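Local coordinates for protein CD38 molecule (Bos taurus, PDB 3GH3) that is a glycosylated ecto-enzyme of the ADP-ribosyl cyclase family, with a four-stranded parallel beta sheet packed against helices, at residues Q84-K89 / E155-S160; V165-N170 / V195-W200; V186-L191 / S223-R228. All coordinates share one frame; numbering follows the deposited sequence.

Contact 1: residues Q84-K89 / E155-S160. With NAG (2-acetamido-2-deoxy-beta-D-glucopyranose), chain C.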
loop_
_atom_site.group_PDB
_atom_site.type_symbol
_atom_site.label_atom_id
_atom_site.label_comp_id
_atom_site.label_asym_id
_atom_site.label_seq_id
_atom_site.Cartn_x
_atom_site.Cartn_y
_atom_site.Cartn_z
ATOM N N GLN A 84 11.464 4.612 5.785
ATOM C CA GLN A 84 10.236 4.383 5.023
ATOM C C GLN A 84 10.274 4.875 3.579
ATOM O O GLN A 84 10.759 5.966 3.313
ATOM C CB GLN A 84 9.061 5.048 5.704
ATOM C CG GLN A 84 8.098 4.077 6.270
ATOM C CD GLN A 84 7.098 4.746 7.150
ATOM O OE1 GLN A 84 5.957 5.008 6.736
ATOM N NE2 GLN A 84 7.502 5.020 8.385
ATOM N N VAL A 85 9.741 4.061 2.667
ATOM C CA VAL A 85 9.662 4.407 1.253
ATOM C C VAL A 85 8.208 4.342 0.806
ATOM O O VAL A 85 7.548 3.308 0.950
ATOM C CB VAL A 85 10.506 3.451 0.376
ATOM C CG1 VAL A 85 10.324 3.778 -1.119
ATOM C CG2 VAL A 85 11.977 3.542 0.756
ATOM N N PHE A 86 7.703 5.462 0.303
ATOM C CA PHE A 86 6.410 5.506 -0.362
ATOM C C PHE A 86 6.619 5.420 -1.883
ATOM O O PHE A 86 7.726 5.639 -2.370
ATOM C CB PHE A 86 5.694 6.805 -0.007
ATOM C CG PHE A 86 5.402 6.939 1.467
ATOM C CD1 PHE A 86 4.183 6.524 1.985
ATOM C CD2 PHE A 86 6.365 7.437 2.335
ATOM C CE1 PHE A 86 3.917 6.633 3.342
ATOM C CE2 PHE A 86 6.106 7.543 3.698
ATOM C CZ PHE A 86 4.887 7.144 4.197
ATOM N N TRP A 87 5.570 5.079 -2.624
ATOM C CA TRP A 87 5.707 4.950 -4.075
ATOM C C TRP A 87 4.350 5.041 -4.738
ATOM O O TRP A 87 3.330 4.808 -4.108
ATOM C CB TRP A 87 6.396 3.631 -4.442
ATOM C CG TRP A 87 5.643 2.406 -3.998
ATOM C CD1 TRP A 87 5.765 1.743 -2.794
ATOM C CD2 TRP A 87 4.657 1.683 -4.754
ATOM N NE1 TRP A 87 4.907 0.657 -2.766
ATOM C CE2 TRP A 87 4.209 0.609 -3.948
ATOM C CE3 TRP A 87 4.104 1.845 -6.028
ATOM C CZ2 TRP A 87 3.244 -0.298 -4.385
ATOM C CZ3 TRP A 87 3.138 0.946 -6.455
ATOM C CH2 TRP A 87 2.724 -0.115 -5.635
ATOM N N SER A 88 4.337 5.373 -6.020
ATOM C CA SER A 88 3.086 5.491 -6.749
ATOM C C SER A 88 3.422 5.307 -8.219
ATOM O O SER A 88 4.229 6.052 -8.754
ATOM C CB SER A 88 2.457 6.868 -6.500
ATOM O OG SER A 88 1.325 7.085 -7.329
ATOM N N LYS A 89 2.847 4.274 -8.833
ATOM C CA LYS A 89 3.045 3.951 -10.255
ATOM C C LYS A 89 4.485 3.554 -10.590
ATOM O O LYS A 89 4.909 3.619 -11.748
ATOM C CB LYS A 89 2.579 5.102 -11.148
ATOM C CG LYS A 89 1.130 5.494 -10.936
ATOM C CD LYS A 89 0.204 4.360 -11.341
ATOM C CE LYS A 89 -1.257 4.749 -11.179
ATOM N NZ LYS A 89 -2.147 3.581 -11.447
ATOM N N GLU A 155 -2.725 4.476 5.854
ATOM C CA GLU A 155 -2.822 5.585 6.788
ATOM C C GLU A 155 -1.974 5.352 8.034
ATOM O O GLU A 155 -1.307 6.264 8.524
ATOM C CB GLU A 155 -4.275 5.846 7.207
ATOM C CG GLU A 155 -4.382 6.980 8.210
ATOM C CD GLU A 155 -5.811 7.233 8.672
ATOM O OE1 GLU A 155 -6.722 6.484 8.260
ATOM O OE2 GLU A 155 -6.023 8.184 9.455
ATOM N N ARG A 156 -2.005 4.132 8.565
ATOM C CA ARG A 156 -1.183 3.824 9.737
ATOM C C ARG A 156 0.307 3.921 9.412
ATOM O O ARG A 156 1.086 4.471 10.187
ATOM C CB ARG A 156 -1.531 2.436 10.296
ATOM C CG ARG A 156 -2.766 2.415 11.200
ATOM C CD ARG A 156 -2.569 3.276 12.460
ATOM N NE ARG A 156 -1.622 2.690 13.413
ATOM C CZ ARG A 156 -1.936 1.748 14.302
ATOM N NH1 ARG A 156 -3.171 1.265 14.364
ATOM N NH2 ARG A 156 -1.014 1.272 15.128
ATOM N N PHE A 157 0.691 3.373 8.261
ATOM C CA PHE A 157 2.058 3.459 7.747
ATOM C C PHE A 157 2.498 4.929 7.646
ATOM O O PHE A 157 3.565 5.294 8.137
ATOM C CB PHE A 157 2.097 2.733 6.395
ATOM C CG PHE A 157 3.462 2.629 5.750
ATOM C CD1 PHE A 157 4.449 1.788 6.272
ATOM C CD2 PHE A 157 3.722 3.311 4.561
ATOM C CE1 PHE A 157 5.700 1.642 5.622
ATOM C CE2 PHE A 157 4.961 3.179 3.917
ATOM C CZ PHE A 157 5.956 2.346 4.463
ATOM N N ALA A 158 1.672 5.793 7.052
ATOM C CA ALA A 158 2.033 7.211 6.954
ATOM C C ALA A 158 2.186 7.893 8.331
ATOM O O ALA A 158 3.157 8.596 8.586
ATOM C CB ALA A 158 0.999 7.975 6.105
ATOM N N GLU A 159 1.187 7.717 9.187
ATOM C CA GLU A 159 1.175 8.334 10.506
ATOM C C GLU A 159 2.424 7.925 11.274
ATOM O O GLU A 159 2.935 8.673 12.104
ATOM C CB GLU A 159 -0.085 7.902 11.281
ATOM C CG GLU A 159 -1.374 8.450 10.693
ATOM C CD GLU A 159 -2.627 7.940 11.392
ATOM O OE1 GLU A 159 -2.735 6.718 11.632
ATOM O OE2 GLU A 159 -3.515 8.770 11.684
ATOM N N SER A 160 2.899 6.720 10.991
ATOM C CA SER A 160 4.022 6.129 11.707
ATOM C C SER A 160 5.363 6.737 11.304
ATOM O O SER A 160 6.357 6.618 12.042
ATOM C CB SER A 160 4.025 4.607 11.486
ATOM O OG SER A 160 5.340 4.084 11.382
HETATM C C1 NAG C . 6.072 4.390 -15.222
HETATM C C2 NAG C . 7.079 3.244 -15.024
HETATM C C3 NAG C . 7.058 2.205 -16.142
HETATM C C4 NAG C . 5.635 1.847 -16.561
HETATM C C5 NAG C . 4.827 3.117 -16.763
HETATM C C6 NAG C . 3.406 2.816 -17.215
HETATM C C7 NAG C . 9.109 3.760 -13.809
HETATM C C8 NAG C . 10.521 4.284 -13.869
HETATM N N2 NAG C . 8.402 3.820 -14.926
HETATM O O3 NAG C . 7.757 1.052 -15.753
HETATM O O4 NAG C . 5.723 1.115 -17.769
HETATM O O5 NAG C . 4.799 3.865 -15.568
HETATM O O6 NAG C . 2.725 2.180 -16.159
HETATM O O7 NAG C . 8.644 3.299 -12.771
#
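The F157 ring meets two side chains of 84-89, Q84 over one face and F86 obliquely from the same side. Q84 reaches it with its CG, 3.3 Å from F157 CZ, and one end of its amide lies over the middle of that face. The amide and ring planes are inclined at 50°, so the two groups are not stacked flat. F86 forms an offset edge-to-face pair: the edge of F157 is directed at the face of F86, with centroids 5.1 Å apart and planes at 60°. The offset shows in F157 CE2, which stands 3.6 Å above the F86 plane toward the rim of that ring; the nearest carbons are F86 CE1 and F157 CD2 at 3.5 Å. A158 extends the apolar patch at the edge of the F86 ring, its CA 4.0 Å from F86 CZ. On the F157 ring, V85 O lies at the edge and in plane, 3.9 Å from CE2.

The F157 ring reaches the strand because its CG is set anti to the backbone N (chi1 -176°), which carries it off the helix toward Q84 and F86. The segment axes stay 10.6 Å apart at their closest, so side chains span most of the gap, meeting some backbone atoms of the other segment. At the far end of 84-89, K89 O accepts a hydrogen bond from N170 ND2, the nitrogen that carries NAG.

Strand 85-87 is an outermost strand of the parallel sheet, next to strand 164-170. F86 also touches V165 and V167 of that neighbour, and E187 packs on F86, F157 and A158, which brings helix 182-187 against the same group.

Contact 2: residues V165-N170 / V195-W200. With NAG (2-acetamido-2-deoxy-beta-D-glucopyranose), chain C.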
loop_
_atom_site.group_PDB
_atom_site.type_symbol
_atom_site.label_atom_id
_atom_site.label_comp_id
_atom_site.label_asym_id
_atom_site.label_seq_id
_atom_site.Cartn_x
_atom_site.Cartn_y
_atom_site.Cartn_z
ATOM N N VAL A 165 11.639 10.652 4.912
ATOM C CA VAL A 165 10.913 9.622 4.175
ATOM C C VAL A 165 11.129 9.901 2.694
ATOM O O VAL A 165 11.371 11.035 2.307
ATOM C CB VAL A 165 9.394 9.635 4.481
ATOM C CG1 VAL A 165 9.149 9.650 5.986
ATOM C CG2 VAL A 165 8.739 10.844 3.864
ATOM N N ARG A 166 11.076 8.861 1.880
ATOM C CA ARG A 166 11.240 9.029 0.441
ATOM C C ARG A 166 10.015 8.539 -0.311
ATOM O O ARG A 166 9.381 7.580 0.107
ATOM C CB ARG A 166 12.482 8.285 -0.017
ATOM C CG ARG A 166 13.736 9.096 0.204
ATOM C CD ARG A 166 14.960 8.229 0.289
ATOM N NE ARG A 166 15.059 7.571 1.582
ATOM C CZ ARG A 166 16.210 7.251 2.158
ATOM N NH1 ARG A 166 17.355 7.542 1.553
ATOM N NH2 ARG A 166 16.215 6.649 3.339
ATOM N N VAL A 167 9.666 9.206 -1.410
ATOM C CA VAL A 167 8.597 8.717 -2.263
ATOM C C VAL A 167 9.176 8.559 -3.662
ATOM O O VAL A 167 9.926 9.427 -4.138
ATOM C CB VAL A 167 7.345 9.619 -2.241
ATOM C CG1 VAL A 167 7.639 11.012 -2.774
ATOM C CG2 VAL A 167 6.239 8.990 -3.044
ATOM N N VAL A 168 8.898 7.416 -4.280
ATOM C CA VAL A 168 9.375 7.151 -5.639
ATOM C C VAL A 168 8.227 7.353 -6.619
ATOM O O VAL A 168 7.224 6.658 -6.543
ATOM C CB VAL A 168 9.906 5.736 -5.783
ATOM C CG1 VAL A 168 10.359 5.489 -7.263
ATOM C CG2 VAL A 168 11.050 5.500 -4.802
ATOM N N LEU A 169 8.381 8.323 -7.521
ATOM C CA LEU A 169 7.328 8.705 -8.451
ATOM C C LEU A 169 7.772 8.489 -9.903
ATOM O O LEU A 169 8.963 8.365 -10.176
ATOM C CB LEU A 169 6.929 10.171 -8.219
ATOM C CG LEU A 169 6.300 10.490 -6.849
ATOM C CD1 LEU A 169 5.997 11.972 -6.753
ATOM C CD2 LEU A 169 5.049 9.664 -6.604
ATOM N N ASN A 170 6.814 8.471 -10.828
ATOM C CA ASN A 170 7.086 8.074 -12.213
ATOM C C ASN A 170 7.257 9.287 -13.116
ATOM O O ASN A 170 6.276 9.967 -13.430
ATOM C CB ASN A 170 5.952 7.193 -12.723
ATOM C CG ASN A 170 6.328 6.401 -13.963
ATOM O OD1 ASN A 170 6.941 6.935 -14.894
ATOM N ND2 ASN A 170 5.967 5.106 -13.968
ATOM N N VAL A 195 8.570 15.601 9.864
ATOM C CA VAL A 195 8.965 14.666 8.813
ATOM C C VAL A 195 9.521 15.479 7.646
ATOM O O VAL A 195 9.072 16.603 7.390
ATOM C CB VAL A 195 7.773 13.795 8.348
ATOM C CG1 VAL A 195 8.000 13.234 6.936
ATOM C CG2 VAL A 195 7.544 12.667 9.338
ATOM N N GLU A 196 10.518 14.923 6.971
ATOM C CA GLU A 196 11.072 15.517 5.767
ATOM C C GLU A 196 10.887 14.532 4.609
ATOM O O GLU A 196 11.373 13.407 4.662
ATOM C CB GLU A 196 12.557 15.821 5.961
ATOM C CG GLU A 196 12.818 16.895 7.009
ATOM C CD GLU A 196 14.226 17.460 6.941
ATOM O OE1 GLU A 196 14.980 17.103 6.009
ATOM O OE2 GLU A 196 14.577 18.267 7.826
ATOM N N LEU A 197 10.187 14.961 3.572
ATOM C CA LEU A 197 9.910 14.090 2.441
ATOM C C LEU A 197 10.800 14.438 1.254
ATOM O O LEU A 197 10.873 15.602 0.830
ATOM C CB LEU A 197 8.447 14.217 2.044
ATOM C CG LEU A 197 7.957 13.458 0.809
ATOM C CD1 LEU A 197 7.904 11.995 1.093
ATOM C CD2 LEU A 197 6.575 13.940 0.420
ATOM N N GLU A 198 11.470 13.423 0.723
ATOM C CA GLU A 198 12.244 13.563 -0.497
ATOM C C GLU A 198 11.529 12.793 -1.611
ATOM O O GLU A 198 11.331 11.590 -1.491
ATOM C CB GLU A 198 13.651 13.013 -0.280
ATOM C CG GLU A 198 14.434 13.750 0.785
ATOM C CD GLU A 198 15.806 13.152 1.033
ATOM O OE1 GLU A 198 16.120 12.103 0.427
ATOM O OE2 GLU A 198 16.572 13.738 1.833
ATOM N N ALA A 199 11.126 13.493 -2.675
ATOM C CA ALA A 199 10.485 12.863 -3.830
ATOM C C ALA A 199 11.494 12.647 -4.959
ATOM O O ALA A 199 12.249 13.554 -5.289
ATOM C CB ALA A 199 9.324 13.721 -4.331
ATOM N N TRP A 200 11.499 11.446 -5.531
ATOM C CA TRP A 200 12.342 11.113 -6.681
ATOM C C TRP A 200 11.461 10.812 -7.894
ATOM O O TRP A 200 10.621 9.905 -7.846
ATOM C CB TRP A 200 13.200 9.890 -6.349
ATOM C CG TRP A 200 14.204 10.158 -5.266
ATOM C CD1 TRP A 200 14.032 9.999 -3.918
ATOM C CD2 TRP A 200 15.537 10.634 -5.446
ATOM N NE1 TRP A 200 15.185 10.351 -3.250
ATOM C CE2 TRP A 200 16.124 10.741 -4.169
ATOM C CE3 TRP A 200 16.296 10.973 -6.566
ATOM C CZ2 TRP A 200 17.427 11.182 -3.984
ATOM C CZ3 TRP A 200 17.592 11.410 -6.379
ATOM C CH2 TRP A 200 18.143 11.510 -5.098
HETATM C C1 NAG C . 6.072 4.390 -15.222
HETATM C C2 NAG C . 7.079 3.244 -15.024
HETATM C C3 NAG C . 7.058 2.205 -16.142
HETATM C C4 NAG C . 5.635 1.847 -16.561
HETATM C C5 NAG C . 4.827 3.117 -16.763
HETATM C C6 NAG C . 3.406 2.816 -17.215
HETATM C C7 NAG C . 9.109 3.760 -13.809
HETATM C C8 NAG C . 10.521 4.284 -13.869
HETATM N N2 NAG C . 8.402 3.820 -14.926
HETATM O O3 NAG C . 7.757 1.052 -15.753
HETATM O O4 NAG C . 5.723 1.115 -17.769
HETATM O O5 NAG C . 4.799 3.865 -15.568
HETATM O O6 NAG C . 2.725 2.180 -16.159
HETATM O O7 NAG C . 8.644 3.299 -12.771
#
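V167 has CG1 between its backbone N and carbonyl carbon (chi1 63°), which presents this methyl to A199 CB at 3.5 Å. In W200, CG is anti to the carbonyl carbon (chi1 -66°), and the indole lies alongside R166, whose CG meets the ring edge in plane, 4.0 Å from W200 NE1. V167 and A199 share one face of the sheet with V165 and L197; the other face carries R166, E198 and W200, with R166 running alongside both partners.

The backbones form a parallel pair of strands. V165 brackets L197, giving its N-H to E196 O and accepting from E198 N; V167 brackets A199 in the same way, through E198 O and W200 N. A fifth bond, L169 N to W200 O at 2.8 Å with 168° at the hydrogen, continues the pattern. R166 and V168 instead bond to strand 85-87, so strand 164-170 is an interior strand of the sheet.

N170 ends its strand with a covalent N-glycosidic bond, ND2 to C1 of NAG at 1.4 Å, and S172 two positions on fits an Asn-X-Ser sequon.

R166 NE and E198 OE1 are 4.8 Å apart, too far for a salt bridge, so any attraction is probably weak and long-range. E196 and E198 form salt bridges with R233 instead. W200 NE1, buried without a partner, suggests that the indole is held here by packing, not polar bonding.

Contact 3: residues V186-L191 / S223-R228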
loop_
_atom_site.group_PDB
_atom_site.type_symbol
_atom_site.label_atom_id
_atom_site.label_comp_id
_atom_site.label_asym_id
_atom_site.label_seq_id
_atom_site.Cartn_x
_atom_site.Cartn_y
_atom_site.Cartn_z
ATOM N N VAL A 186 -4.211 9.777 1.174
ATOM C CA VAL A 186 -4.172 9.141 2.486
ATOM C C VAL A 186 -2.811 9.270 3.150
ATOM O O VAL A 186 -2.719 9.574 4.343
ATOM C CB VAL A 186 -4.594 7.654 2.384
ATOM C CG1 VAL A 186 -4.387 6.930 3.702
ATOM C CG2 VAL A 186 -6.053 7.547 1.930
ATOM N N GLU A 187 -1.748 9.061 2.385
ATOM C CA GLU A 187 -0.424 9.050 2.999
ATOM C C GLU A 187 0.145 10.446 3.214
ATOM O O GLU A 187 0.401 10.828 4.349
ATOM C CB GLU A 187 0.529 8.143 2.225
ATOM C CG GLU A 187 0.034 6.679 2.231
ATOM C CD GLU A 187 0.875 5.755 1.381
ATOM O OE1 GLU A 187 1.263 6.171 0.269
ATOM O OE2 GLU A 187 1.136 4.603 1.818
ATOM N N ALA A 188 0.322 11.218 2.141
ATOM C CA ALA A 188 0.864 12.575 2.293
ATOM C C ALA A 188 0.077 13.421 3.299
ATOM O O ALA A 188 0.673 14.099 4.136
ATOM C CB ALA A 188 0.974 13.297 0.937
ATOM N N PRO A 189 -1.262 13.379 3.230
ATOM C CA PRO A 189 -2.033 14.188 4.186
ATOM C C PRO A 189 -1.953 13.697 5.638
ATOM O O PRO A 189 -2.451 14.386 6.535
ATOM C CB PRO A 189 -3.471 14.071 3.669
ATOM C CG PRO A 189 -3.330 13.672 2.215
ATOM C CD PRO A 189 -2.123 12.783 2.187
ATOM N N ASN A 190 -1.338 12.545 5.883
ATOM C CA ASN A 190 -1.189 12.085 7.270
ATOM C C ASN A 190 0.258 12.003 7.779
ATOM O O ASN A 190 0.529 11.383 8.814
ATOM C CB ASN A 190 -1.939 10.763 7.474
ATOM C CG ASN A 190 -3.441 10.935 7.414
ATOM O OD1 ASN A 190 -4.099 10.513 6.447
ATOM N ND2 ASN A 190 -4.002 11.559 8.447
ATOM N N LEU A 191 1.190 12.635 7.069
ATOM C CA LEU A 191 2.560 12.689 7.553
ATOM C C LEU A 191 2.615 13.656 8.735
ATOM O O LEU A 191 1.930 14.672 8.738
ATOM C CB LEU A 191 3.501 13.149 6.447
ATOM C CG LEU A 191 3.646 12.143 5.308
ATOM C CD1 LEU A 191 4.440 12.782 4.164
ATOM C CD2 LEU A 191 4.304 10.856 5.779
ATOM N N SER A 223 1.828 21.673 -1.902
ATOM C CA SER A 223 0.808 22.360 -1.118
ATOM C C SER A 223 0.302 21.502 0.041
ATOM O O SER A 223 0.046 22.007 1.131
ATOM C CB SER A 223 -0.359 22.795 -2.006
ATOM O OG SER A 223 -1.335 23.478 -1.245
ATOM N N ILE A 224 0.159 20.204 -0.190
ATOM C CA ILE A 224 -0.240 19.311 0.893
ATOM C C ILE A 224 0.796 19.363 2.008
ATOM O O ILE A 224 0.455 19.593 3.175
ATOM C CB ILE A 224 -0.438 17.871 0.387
ATOM C CG1 ILE A 224 -1.654 17.836 -0.533
ATOM C CG2 ILE A 224 -0.613 16.896 1.563
ATOM C CD1 ILE A 224 -1.919 16.492 -1.172
ATOM N N LEU A 225 2.063 19.207 1.640
ATOM C CA LEU A 225 3.134 19.111 2.618
ATOM C C LEU A 225 3.304 20.423 3.385
ATOM O O LEU A 225 3.541 20.421 4.596
ATOM C CB LEU A 225 4.441 18.675 1.948
ATOM C CG LEU A 225 4.363 17.340 1.202
ATOM C CD1 LEU A 225 5.625 17.137 0.389
ATOM C CD2 LEU A 225 4.153 16.155 2.168
ATOM N N ASP A 226 3.169 21.543 2.685
ATOM C CA ASP A 226 3.220 22.847 3.342
ATOM C C ASP A 226 2.177 22.903 4.452
ATOM O O ASP A 226 2.454 23.381 5.546
ATOM C CB ASP A 226 2.976 23.983 2.345
ATOM C CG ASP A 226 4.171 24.248 1.442
ATOM O OD1 ASP A 226 5.250 23.652 1.661
ATOM O OD2 ASP A 226 4.029 25.068 0.507
ATOM N N GLY A 227 0.976 22.410 4.165
ATOM C CA GLY A 227 -0.092 22.387 5.151
ATOM C C GLY A 227 0.244 21.544 6.373
ATOM O O GLY A 227 -0.183 21.850 7.485
ATOM N N ARG A 228 1.018 20.484 6.166
ATOM C CA ARG A 228 1.366 19.551 7.238
ATOM C C ARG A 228 2.651 19.950 7.952
ATOM O O ARG A 228 3.108 19.256 8.873
ATOM C CB ARG A 228 1.556 18.142 6.665
ATOM C CG ARG A 228 0.371 17.593 5.898
ATOM C CD ARG A 228 -0.795 17.330 6.817
ATOM N NE ARG A 228 -0.453 16.385 7.877
ATOM C CZ ARG A 228 -1.295 16.018 8.836
ATOM N NH1 ARG A 228 -2.525 16.518 8.861
ATOM N NH2 ARG A 228 -0.912 15.151 9.764
#
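L191 and L225 meet obliquely in the buried part of this contact, L191 CD1 lying 3.9 Å from L225 CD2. A188 packs beside them: its CB points at the opposing helix and comes 4.0 Å from I224 CG2. That methyl also rests on the A188-P189 peptide, 3.9 Å from P189 N, because CG2 of I224 is anti to its backbone N and faces across the gap. The P189 ring is set further off, with CG 4.3 Å from I224 CG2.

Both segments belong to connections of the parallel sheet. Helix 182-187, which runs into a 3-10 turn at 188-189, is the helix of the beta-alpha-beta unit joining strands 164-170 and 196-203, and helix 216-228 lies between strands 196-203 and 231-239. The contact joins the turn that follows one crossover helix to the last turns of the next.

Toward the more exposed side the packing gives way to polar contacts made by R228. Its chain folds back at chi2 and chi3 (-68° and -59°), and NE and NH2 grip L191 O side-on, each at 3.1 Å. The acceptor lies in the guanidinium plane; NE approaches within the carbonyl plane, whereas NH2 stands above it. P189 O sits over the centre of one guanidinium face, 3.0 Å from CZ, an arrangement without a hydrogen bond that may still be electrostatically favourable. R228 also touches a crystal neighbour, which may influence this outer conformation.

How the contacts relate
From the N terminus, 84-89 places an edge strand, and contact 1 closes the longest loop at the end of helix 145-160, across 65 intervening residues, 27 of them helical. Contact 2 opens soon after on the following strand. Before 195-200 closes it, 186-191 has already opened contact 3, which 223-228 closes; contacts 2 and 3 thus cross, while contact 1 stands in series with both. Strands 85-87 and 164-170 are sheet neighbours, so contacts 1 and 2 meet within the sheet. E187 and L191 pack against contact 1, and L197 touches L225, so the helices of contacts 1 and 3 are tied to the sheet.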